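Local coordinates for Glyco_hydro_cc domain-containing protein (Blastomyces gilchristii, PDB 6UB0) that hydrolyses beta-1,3-glucan as a curdlan-specific exo-beta-1,3-glucanase of glycoside hydrolase family 128, subgroup III, at residues F23-N28 against E41-L46; P109-G114 against G121-F126; G181-Q186 against T221-A226. All coordinates share one frame; numbering follows the deposited sequence.

Contact 1 (F23-N28 against E41-L46); sequences FSWSYN and EYVPML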
loop_
_atom_site.group_PDB
_atom_site.type_symbol
_atom_site.label_atom_id
_atom_site.label_comp_id
_atom_site.label_asym_id
_atom_site.label_seq_id
_atom_site.Cartn_x
_atom_site.Cartn_y
_atom_site.Cartn_z
ATOM N N PHE A 23 -10.494 10.899 -2.756
ATOM C CA PHE A 23 -9.104 10.399 -2.879
ATOM C C PHE A 23 -8.172 11.428 -2.263
ATOM O O PHE A 23 -8.369 12.632 -2.447
ATOM C CB PHE A 23 -8.800 10.058 -4.340
ATOM C CG PHE A 23 -9.763 9.039 -4.899
ATOM C CD1 PHE A 23 -9.726 7.712 -4.509
ATOM C CD2 PHE A 23 -10.708 9.394 -5.824
ATOM C CE1 PHE A 23 -10.619 6.781 -5.027
ATOM C CE2 PHE A 23 -11.556 8.458 -6.381
ATOM C CZ PHE A 23 -11.562 7.172 -5.941
ATOM N N SER A 24 -7.211 10.975 -1.480
ATOM C CA SER A 24 -6.239 11.892 -0.860
ATOM C C SER A 24 -4.862 11.554 -1.372
ATOM O O SER A 24 -3.989 12.413 -1.193
ATOM C CB SER A 24 -6.346 11.814 0.632
ATOM O OG SER A 24 -5.999 10.526 1.069
ATOM N N TRP A 25 -4.666 10.357 -1.955
ATOM C CA TRP A 25 -3.308 9.884 -2.253
ATOM C C TRP A 25 -3.259 8.891 -3.418
ATOM O O TRP A 25 -4.287 8.304 -3.854
ATOM C CB TRP A 25 -2.683 9.301 -0.982
ATOM C CG TRP A 25 -3.221 7.972 -0.574
ATOM C CD1 TRP A 25 -4.414 7.719 0.025
ATOM C CD2 TRP A 25 -2.580 6.696 -0.749
ATOM N NE1 TRP A 25 -4.566 6.379 0.235
ATOM C CE2 TRP A 25 -3.456 5.728 -0.221
ATOM C CE3 TRP A 25 -1.346 6.303 -1.308
ATOM C CZ2 TRP A 25 -3.144 4.369 -0.259
ATOM C CZ3 TRP A 25 -1.046 4.967 -1.344
ATOM C CH2 TRP A 25 -1.906 4.033 -0.769
ATOM N N SER A 26 -2.032 8.719 -3.902
ATOM C CA SER A 26 -1.696 7.890 -5.057
ATOM C C SER A 26 -0.336 7.251 -4.850
ATOM O O SER A 26 0.488 7.799 -4.092
ATOM C CB SER A 26 -1.706 8.647 -6.312
ATOM O OG SER A 26 -0.643 9.538 -6.331
ATOM N N TYR A 27 -0.102 6.137 -5.547
ATOM C CA TYR A 27 1.250 5.554 -5.677
ATOM C C TYR A 27 1.196 4.695 -6.919
ATOM O O TYR A 27 0.099 4.407 -7.377
ATOM C CB TYR A 27 1.671 4.867 -4.368
ATOM C CG TYR A 27 1.312 3.415 -4.226
ATOM C CD1 TYR A 27 -0.010 3.040 -4.015
ATOM C CD2 TYR A 27 2.281 2.413 -4.320
ATOM C CE1 TYR A 27 -0.353 1.692 -3.912
ATOM C CE2 TYR A 27 1.958 1.081 -4.135
ATOM C CZ TYR A 27 0.636 0.714 -3.959
ATOM O OH TYR A 27 0.240 -0.608 -3.878
ATOM N N ASN A 28 2.360 4.331 -7.387
ATOM C CA ASN A 28 2.548 3.612 -8.647
ATOM C C ASN A 28 3.656 2.578 -8.543
ATOM O O ASN A 28 4.206 2.228 -9.604
ATOM C CB ASN A 28 2.892 4.601 -9.752
ATOM C CG ASN A 28 4.178 5.374 -9.587
ATOM O OD1 ASN A 28 4.820 5.390 -8.531
ATOM N ND2 ASN A 28 4.560 6.004 -10.672
ATOM N N GLU A 41 -1.822 13.413 -2.726
ATOM C CA GLU A 41 -0.460 13.216 -2.198
ATOM C C GLU A 41 0.068 11.983 -2.914
ATOM O O GLU A 41 -0.493 10.936 -2.709
ATOM C CB GLU A 41 -0.445 12.977 -0.696
ATOM C CG GLU A 41 0.956 12.734 -0.167
ATOM C CD GLU A 41 1.002 12.268 1.273
ATOM O OE1 GLU A 41 0.122 12.715 2.034
ATOM O OE2 GLU A 41 1.926 11.476 1.619
ATOM N N TYR A 42 1.083 12.156 -3.754
ATOM C CA TYR A 42 1.866 11.016 -4.284
ATOM C C TYR A 42 2.762 10.484 -3.158
ATOM O O TYR A 42 3.390 11.257 -2.366
ATOM C CB TYR A 42 2.710 11.440 -5.486
ATOM C CG TYR A 42 3.674 10.385 -5.923
ATOM C CD1 TYR A 42 3.197 9.219 -6.502
ATOM C CD2 TYR A 42 5.037 10.517 -5.699
ATOM C CE1 TYR A 42 4.057 8.229 -6.915
ATOM C CE2 TYR A 42 5.906 9.520 -6.111
ATOM C CZ TYR A 42 5.399 8.362 -6.683
ATOM O OH TYR A 42 6.205 7.353 -7.077
ATOM N N VAL A 43 2.860 9.155 -3.077
ATOM C CA VAL A 43 3.730 8.502 -2.075
ATOM C C VAL A 43 4.800 7.714 -2.822
ATOM O O VAL A 43 4.523 6.704 -3.451
ATOM C CB VAL A 43 2.925 7.602 -1.122
ATOM C CG1 VAL A 43 3.847 6.965 -0.104
ATOM C CG2 VAL A 43 1.821 8.384 -0.452
ATOM N N PRO A 44 6.083 8.134 -2.743
ATOM C CA PRO A 44 7.154 7.357 -3.363
ATOM C C PRO A 44 7.308 5.979 -2.718
ATOM O O PRO A 44 7.024 5.853 -1.520
ATOM C CB PRO A 44 8.398 8.233 -3.134
ATOM C CG PRO A 44 7.831 9.602 -2.913
ATOM C CD PRO A 44 6.537 9.384 -2.161
ATOM N N MET A 45 7.679 4.991 -3.546
ATOM C CA MET A 45 8.024 3.624 -3.079
ATOM C C MET A 45 9.464 3.251 -3.431
ATOM O O MET A 45 9.872 3.367 -4.580
ATOM C CB MET A 45 7.034 2.595 -3.611
ATOM C CG MET A 45 7.532 1.168 -3.363
ATOM S SD MET A 45 6.411 -0.102 -3.956
ATOM C CE MET A 45 5.274 -0.261 -2.588
ATOM N N LEU A 46 10.183 2.778 -2.417
ATOM C CA LEU A 46 11.394 1.930 -2.570
ATOM C C LEU A 46 10.954 0.476 -2.768
ATOM O O LEU A 46 10.635 -0.157 -1.819
ATOM C CB LEU A 46 12.277 2.083 -1.332
ATOM C CG LEU A 46 13.596 1.318 -1.413
ATOM C CD1 LEU A 46 14.219 1.547 -2.771
ATOM C CD2 LEU A 46 14.562 1.729 -0.278
#

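Contact 2 (P109-G114 against G121-F126); sequences PAVSNG and GWMQGF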
loop_
_atom_site.group_PDB
_atom_site.type_symbol
_atom_site.label_atom_id
_atom_site.label_comp_id
_atom_site.label_asym_id
_atom_site.label_seq_id
_atom_site.Cartn_x
_atom_site.Cartn_y
_atom_site.Cartn_z
ATOM N N PRO A 109 7.902 -2.585 4.439
ATOM C CA PRO A 109 7.727 -3.397 3.231
ATOM C C PRO A 109 6.298 -3.943 3.317
ATOM O O PRO A 109 5.767 -4.245 4.405
ATOM C CB PRO A 109 8.806 -4.470 3.358
ATOM C CG PRO A 109 9.792 -3.863 4.337
ATOM C CD PRO A 109 8.912 -3.176 5.345
ATOM N N ALA A 110 5.680 -4.111 2.151
ATOM C CA ALA A 110 4.275 -4.532 2.006
ATOM C C ALA A 110 4.232 -6.042 1.726
ATOM O O ALA A 110 4.829 -6.450 0.727
ATOM C CB ALA A 110 3.601 -3.821 0.854
ATOM N N VAL A 111 3.704 -6.823 2.645
ATOM C CA VAL A 111 3.646 -8.296 2.428
ATOM C C VAL A 111 2.357 -8.697 1.717
ATOM O O VAL A 111 1.331 -8.089 1.919
ATOM C CB VAL A 111 3.891 -9.066 3.726
ATOM C CG1 VAL A 111 5.336 -8.843 4.116
ATOM C CG2 VAL A 111 2.945 -8.655 4.835
ATOM N N SER A 112 2.400 -9.891 1.109
ATOM C CA SER A 112 1.224 -10.593 0.546
ATOM C C SER A 112 0.351 -11.131 1.684
ATOM O O SER A 112 0.682 -10.928 2.863
ATOM C CB SER A 112 1.621 -11.679 -0.455
ATOM O OG SER A 112 2.109 -12.861 0.181
ATOM N N ASN A 113 -0.756 -11.746 1.324
ATOM C CA ASN A 113 -1.668 -12.428 2.275
ATOM C C ASN A 113 -1.373 -13.931 2.285
ATOM O O ASN A 113 -2.256 -14.651 2.770
ATOM C CB ASN A 113 -3.136 -12.125 1.995
ATOM C CG ASN A 113 -3.660 -12.696 0.701
ATOM O OD1 ASN A 113 -3.310 -12.252 -0.393
ATOM N ND2 ASN A 113 -4.586 -13.649 0.823
ATOM N N GLY A 114 -0.232 -14.338 1.711
ATOM C CA GLY A 114 0.330 -15.702 1.794
ATOM C C GLY A 114 0.460 -16.126 3.245
ATOM O O GLY A 114 0.575 -15.243 4.113
ATOM N N GLY A 121 3.957 -13.542 8.595
ATOM C CA GLY A 121 5.065 -14.326 9.154
ATOM C C GLY A 121 6.351 -13.646 8.741
ATOM O O GLY A 121 7.204 -13.395 9.623
ATOM N N TRP A 122 6.447 -13.297 7.452
ATOM C CA TRP A 122 7.604 -12.533 6.937
ATOM C C TRP A 122 7.650 -11.198 7.675
ATOM O O TRP A 122 8.768 -10.765 8.103
ATOM C CB TRP A 122 7.555 -12.382 5.423
ATOM C CG TRP A 122 8.796 -11.763 4.863
ATOM C CD1 TRP A 122 9.799 -12.350 4.149
ATOM C CD2 TRP A 122 9.100 -10.361 4.881
ATOM N NE1 TRP A 122 10.763 -11.439 3.800
ATOM C CE2 TRP A 122 10.358 -10.198 4.240
ATOM C CE3 TRP A 122 8.470 -9.251 5.439
ATOM C CZ2 TRP A 122 10.955 -8.948 4.106
ATOM C CZ3 TRP A 122 9.091 -8.034 5.350
ATOM C CH2 TRP A 122 10.292 -7.880 4.663
ATOM N N MET A 123 6.500 -10.533 7.834
ATOM C CA MET A 123 6.478 -9.245 8.574
ATOM C C MET A 123 7.061 -9.479 9.972
ATOM O O MET A 123 7.904 -8.668 10.403
ATOM C CB MET A 123 5.074 -8.646 8.708
ATOM C CG MET A 123 5.109 -7.162 9.018
ATOM S SD MET A 123 5.910 -6.142 7.752
ATOM C CE MET A 123 4.493 -5.875 6.658
ATOM N N GLN A 124 6.673 -10.550 10.657
ATOM C CA GLN A 124 7.155 -10.720 12.055
ATOM C C GLN A 124 8.676 -10.989 12.071
ATOM O O GLN A 124 9.398 -10.382 12.905
ATOM C CB GLN A 124 6.363 -11.770 12.799
ATOM C CG GLN A 124 6.704 -11.689 14.276
ATOM C CD GLN A 124 5.851 -12.590 15.111
ATOM O OE1 GLN A 124 4.659 -12.363 15.287
ATOM N NE2 GLN A 124 6.490 -13.590 15.685
ATOM N N GLY A 125 9.159 -11.787 11.118
ATOM C CA GLY A 125 10.595 -12.072 10.898
ATOM C C GLY A 125 11.358 -10.799 10.600
ATOM O O GLY A 125 12.423 -10.531 11.201
ATOM N N PHE A 126 10.828 -9.997 9.702
ATOM C CA PHE A 126 11.344 -8.644 9.471
ATOM C C PHE A 126 11.249 -7.790 10.752
ATOM O O PHE A 126 12.237 -7.090 11.086
ATOM C CB PHE A 126 10.559 -8.021 8.322
ATOM C CG PHE A 126 10.812 -6.556 8.157
ATOM C CD1 PHE A 126 11.948 -6.129 7.504
ATOM C CD2 PHE A 126 9.919 -5.614 8.644
ATOM C CE1 PHE A 126 12.207 -4.781 7.333
ATOM C CE2 PHE A 126 10.164 -4.273 8.461
ATOM C CZ PHE A 126 11.294 -3.853 7.797
#

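Contact 3 (G181-Q186 against T221-A226); sequences GDEEAQ and TSVGKA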
loop_
_atom_site.group_PDB
_atom_site.type_symbol
_atom_site.label_atom_id
_atom_site.label_comp_id
_atom_site.label_asym_id
_atom_site.label_seq_id
_atom_site.Cartn_x
_atom_site.Cartn_y
_atom_site.Cartn_z
ATOM N N GLY A 181 -13.252 -11.916 -9.559
ATOM C CA GLY A 181 -14.501 -12.397 -10.175
ATOM C C GLY A 181 -15.089 -11.379 -11.125
ATOM O O GLY A 181 -14.392 -10.413 -11.446
ATOM N N ASP A 182 -16.332 -11.588 -11.581
ATOM C CA ASP A 182 -16.975 -10.698 -12.593
ATOM C C ASP A 182 -17.247 -9.323 -11.962
ATOM O O ASP A 182 -17.031 -9.159 -10.744
ATOM C CB ASP A 182 -18.221 -11.348 -13.195
ATOM C CG ASP A 182 -19.381 -11.567 -12.236
ATOM O OD1 ASP A 182 -19.551 -10.760 -11.299
ATOM O OD2 ASP A 182 -20.135 -12.549 -12.463
ATOM N N GLU A 183 -17.710 -8.369 -12.765
ATOM C CA GLU A 183 -17.918 -6.962 -12.328
ATOM C C GLU A 183 -18.825 -6.927 -11.089
ATOM O O GLU A 183 -18.511 -6.174 -10.130
ATOM C CB GLU A 183 -18.517 -6.110 -13.450
ATOM C CG GLU A 183 -17.606 -5.931 -14.649
ATOM C CD GLU A 183 -17.668 -4.553 -15.288
ATOM O OE1 GLU A 183 -18.705 -3.863 -15.136
ATOM O OE2 GLU A 183 -16.670 -4.162 -15.917
ATOM N N GLU A 184 -19.929 -7.675 -11.082
ATOM C CA GLU A 184 -20.908 -7.575 -9.961
ATOM C C GLU A 184 -20.264 -8.078 -8.659
ATOM O O GLU A 184 -20.491 -7.432 -7.589
ATOM C CB GLU A 184 -22.209 -8.316 -10.273
ATOM C CG GLU A 184 -23.302 -7.998 -9.265
ATOM C CD GLU A 184 -24.100 -6.736 -9.546
ATOM O OE1 GLU A 184 -23.555 -5.624 -9.423
ATOM O OE2 GLU A 184 -25.297 -6.884 -9.895
ATOM N N ALA A 185 -19.484 -9.174 -8.766
ATOM C CA ALA A 185 -18.773 -9.892 -7.675
ATOM C C ALA A 185 -17.689 -8.963 -6.942
ATOM O O ALA A 185 -17.794 -8.808 -5.757
ATOM C CB ALA A 185 -18.056 -11.102 -8.274
ATOM N N GLN A 186 -17.124 -8.141 -7.904
ATOM C CA GLN A 186 -16.149 -7.090 -7.476
ATOM C C GLN A 186 -16.884 -5.920 -6.796
ATOM O O GLN A 186 -16.483 -5.500 -5.679
ATOM C CB GLN A 186 -15.315 -6.660 -8.674
ATOM C CG GLN A 186 -14.535 -7.797 -9.286
ATOM C CD GLN A 186 -13.662 -7.381 -10.440
ATOM O OE1 GLN A 186 -13.225 -6.244 -10.533
ATOM N NE2 GLN A 186 -13.412 -8.311 -11.345
ATOM N N THR A 221 -14.846 1.562 -15.648
ATOM C CA THR A 221 -15.716 0.361 -15.598
ATOM C C THR A 221 -16.743 0.552 -14.477
ATOM O O THR A 221 -16.679 1.563 -13.784
ATOM C CB THR A 221 -14.859 -0.894 -15.376
ATOM O OG1 THR A 221 -14.574 -0.954 -13.974
ATOM C CG2 THR A 221 -13.586 -0.881 -16.197
ATOM N N SER A 222 -17.635 -0.423 -14.248
ATOM C CA SER A 222 -18.660 -0.336 -13.165
ATOM C C SER A 222 -18.000 -0.529 -11.798
ATOM O O SER A 222 -18.526 -0.015 -10.761
ATOM C CB SER A 222 -19.777 -1.315 -13.357
ATOM O OG SER A 222 -19.515 -2.501 -12.633
ATOM N N VAL A 223 -16.886 -1.257 -11.792
ATOM C CA VAL A 223 -16.068 -1.412 -10.558
ATOM C C VAL A 223 -15.444 -0.055 -10.198
ATOM O O VAL A 223 -15.451 0.293 -9.008
ATOM C CB VAL A 223 -15.035 -2.531 -10.734
ATOM C CG1 VAL A 223 -14.387 -2.898 -9.400
ATOM C CG2 VAL A 223 -15.663 -3.755 -11.388
ATOM N N GLY A 224 -14.915 0.655 -11.195
ATOM C CA GLY A 224 -14.401 2.038 -11.096
ATOM C C GLY A 224 -15.366 2.988 -10.401
ATOM O O GLY A 224 -14.955 3.711 -9.451
ATOM N N LYS A 225 -16.600 3.050 -10.884
ATOM C CA LYS A 225 -17.668 3.912 -10.308
ATOM C C LYS A 225 -17.910 3.600 -8.836
ATOM O O LYS A 225 -18.086 4.539 -8.057
ATOM C CB LYS A 225 -19.006 3.673 -11.001
ATOM C CG LYS A 225 -19.183 4.330 -12.355
ATOM C CD LYS A 225 -20.408 3.778 -13.078
ATOM C CE LYS A 225 -20.807 4.582 -14.297
ATOM N NZ LYS A 225 -22.257 4.447 -14.597
ATOM N N ALA A 226 -17.986 2.324 -8.475
ATOM C CA ALA A 226 -18.210 1.887 -7.083
ATOM C C ALA A 226 -17.073 2.410 -6.190
ATOM O O ALA A 226 -17.336 2.883 -5.049
ATOM C CB ALA A 226 -18.286 0.386 -7.024
#

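Contact 1 (F23-N28 against E41-L46)
W25 and S26 run parallel to E41 and Y42 as neighbouring strands, and three backbone hydrogen bonds join them. E41 N donates to S24 O at 2.8 Å in an almost straight bond (178° at the hydrogen). The link then reverses direction, S26 N donating to E41 O, and reverses again where V43 N gives its hydrogen to S26 O. E41 O has a second close neighbour, W25 CA at 3.0 Å, a CA-H...O contact.

Apolar contacts lie beside these backbone bonds. W25 CE3, on the six-membered ring, rests 3.9 Å from V43 CG2, the two side chains crossing obliquely. Further along, Y27 CE2 touches the methyl M45 CE at 3.9 Å, while Y27 CB sits 4.4 Å from V43 CB.

Polar side chains meet on the other face. Y42 CG is anti to the backbone N (chi1 171°), and from there the ring extends to N28, where Y42 OH lies 2.8 Å from N28 OD1. The amide plane stands 88° from the ring, with OD1 at the ring edge and near its plane. S26 OG also lies at that edge, 3.9 Å from Y42 CD1. N28 is gripped at both ends of its amide, OD1 accepting from E30 N and ND2 donating to R32 O.

E41 and W25 share the face opposite S26 and Y42. E41 OE1 forms a salt bridge with R205 and OE2 a hydrogen bond with N69; W25 also packs on R205 and A207 of strand 203-208. Such reach across to a distant strand is consistent with the inside of a barrel. The side chain of N28 is about 6 Å from a bound beta-D-glucopyranose, so these parallel strands run toward the glycan pocket, as expected of a TIM-barrel glycoside hydrolase.

Contact 2 (P109-G114 against G121-F126)
In the beta-alpha-beta unit of strand 105-111, helix 119-130 and strand 138-146, P109 and V111 form the strand side of the contact and W122, M123 and F126 the helix side. The short axes of 109-111 and 121-126 approach to 8.9 Å at 150°, so the helix runs back roughly antiparallel to the strand.

P109 and F126 reach toward each other tip to tip. P109 CG sits over one face of the F126 ring, 4.1 Å from its centroid, a CH-pi contact offset toward the rim, and P109 CD touches F126 CZ at 3.5 Å. P109 CB lies 3.9 Å from W122 CH2. Two residues on, V111 CG1 presses against W122 CE3 at 3.4 Å, a tight fit. M123, bent at chi2 (61°) and chi3 (86°), brings its methyl against the strand, with CE 3.7 Å from V111 CG2 and 3.1 Å from P109 O.

W122 NE1 is satisfied by M84 O, and W122 and F126 both also touch A89 of helix 86-96. The seam is buried and mostly apolar, one backbone carbonyl, P109 O, meeting a methyl; it is held by shape and ring contacts instead of hydrogen bonds.

Contact 3 (G181-Q186 against T221-A226)
The CA atoms of E183 and V223, 6.1 Å apart, are the nearest pair across the two segments, where the first turns of helices 183-199 and 222-229 come side by side. One hydrogen bond crosses between them: S222 OG donates to E183 OE1 at 3.0 Å. The hydroxyl comes from above the carboxylate plane, 52° out of it. E183 CG is anti to the carbonyl carbon (chi1 -65°), and the chain then bends at chi2, which carries the carboxylate over to the start of the neighbouring helix. Its other oxygen, OE2, lies 3.8 Å from T221 CB. A negative group beside a helix N terminus would probably be favoured there by the helix dipole.

Both helices are capped by the residue just before them. D182 OD1 accepts from A185 N at 3.0 Å, met nearly along its C-O axis. T221 OG1 accepts from G224 N at 3.2 Å and, weakly, from V223 N, and it is also bonded to L214 O. In the TIM-barrel fold the first helix follows strand 172-180 and the second ends the chain, so the contact pairs the starts of the two last long helices at the surface.

V223 sets its methyls against the Q186 side chain, the two side chains crossing at about a right angle. V223 CG2 lies 3.6 Å from the amide oxygen Q186 OE1, and V223 CG1 is 3.9 Å from the aliphatic Q186 CB. The far side of that amide turns back on its own segment, where NE2 approaches G181 O at a distance too short to be trusted in detail. The seam continues along helix 183-199: S222 and A226 touch V187, and V223 packs on L190.

How the contacts relate
From the N terminus the contacts follow in series, and none nests within or crosses another. Contact 1 closes a loop of 12 residues lacking helix and strand, and joins two neighbouring parallel strands. Contact 2 closes only six residues, laying helix 119-130 back on strand 105-111, and lies on the opposite side of the chain's centre, with contact centres about 21 Å apart. Contact 3 spans 34 residues, including most of helix 183-199, strand 203-208 and the short hairpin 215-216/219-220, to bring the C-terminal helix back beside helix 183-199. Together they tie strand to strand, strand to helix and helix to helix around the barrel.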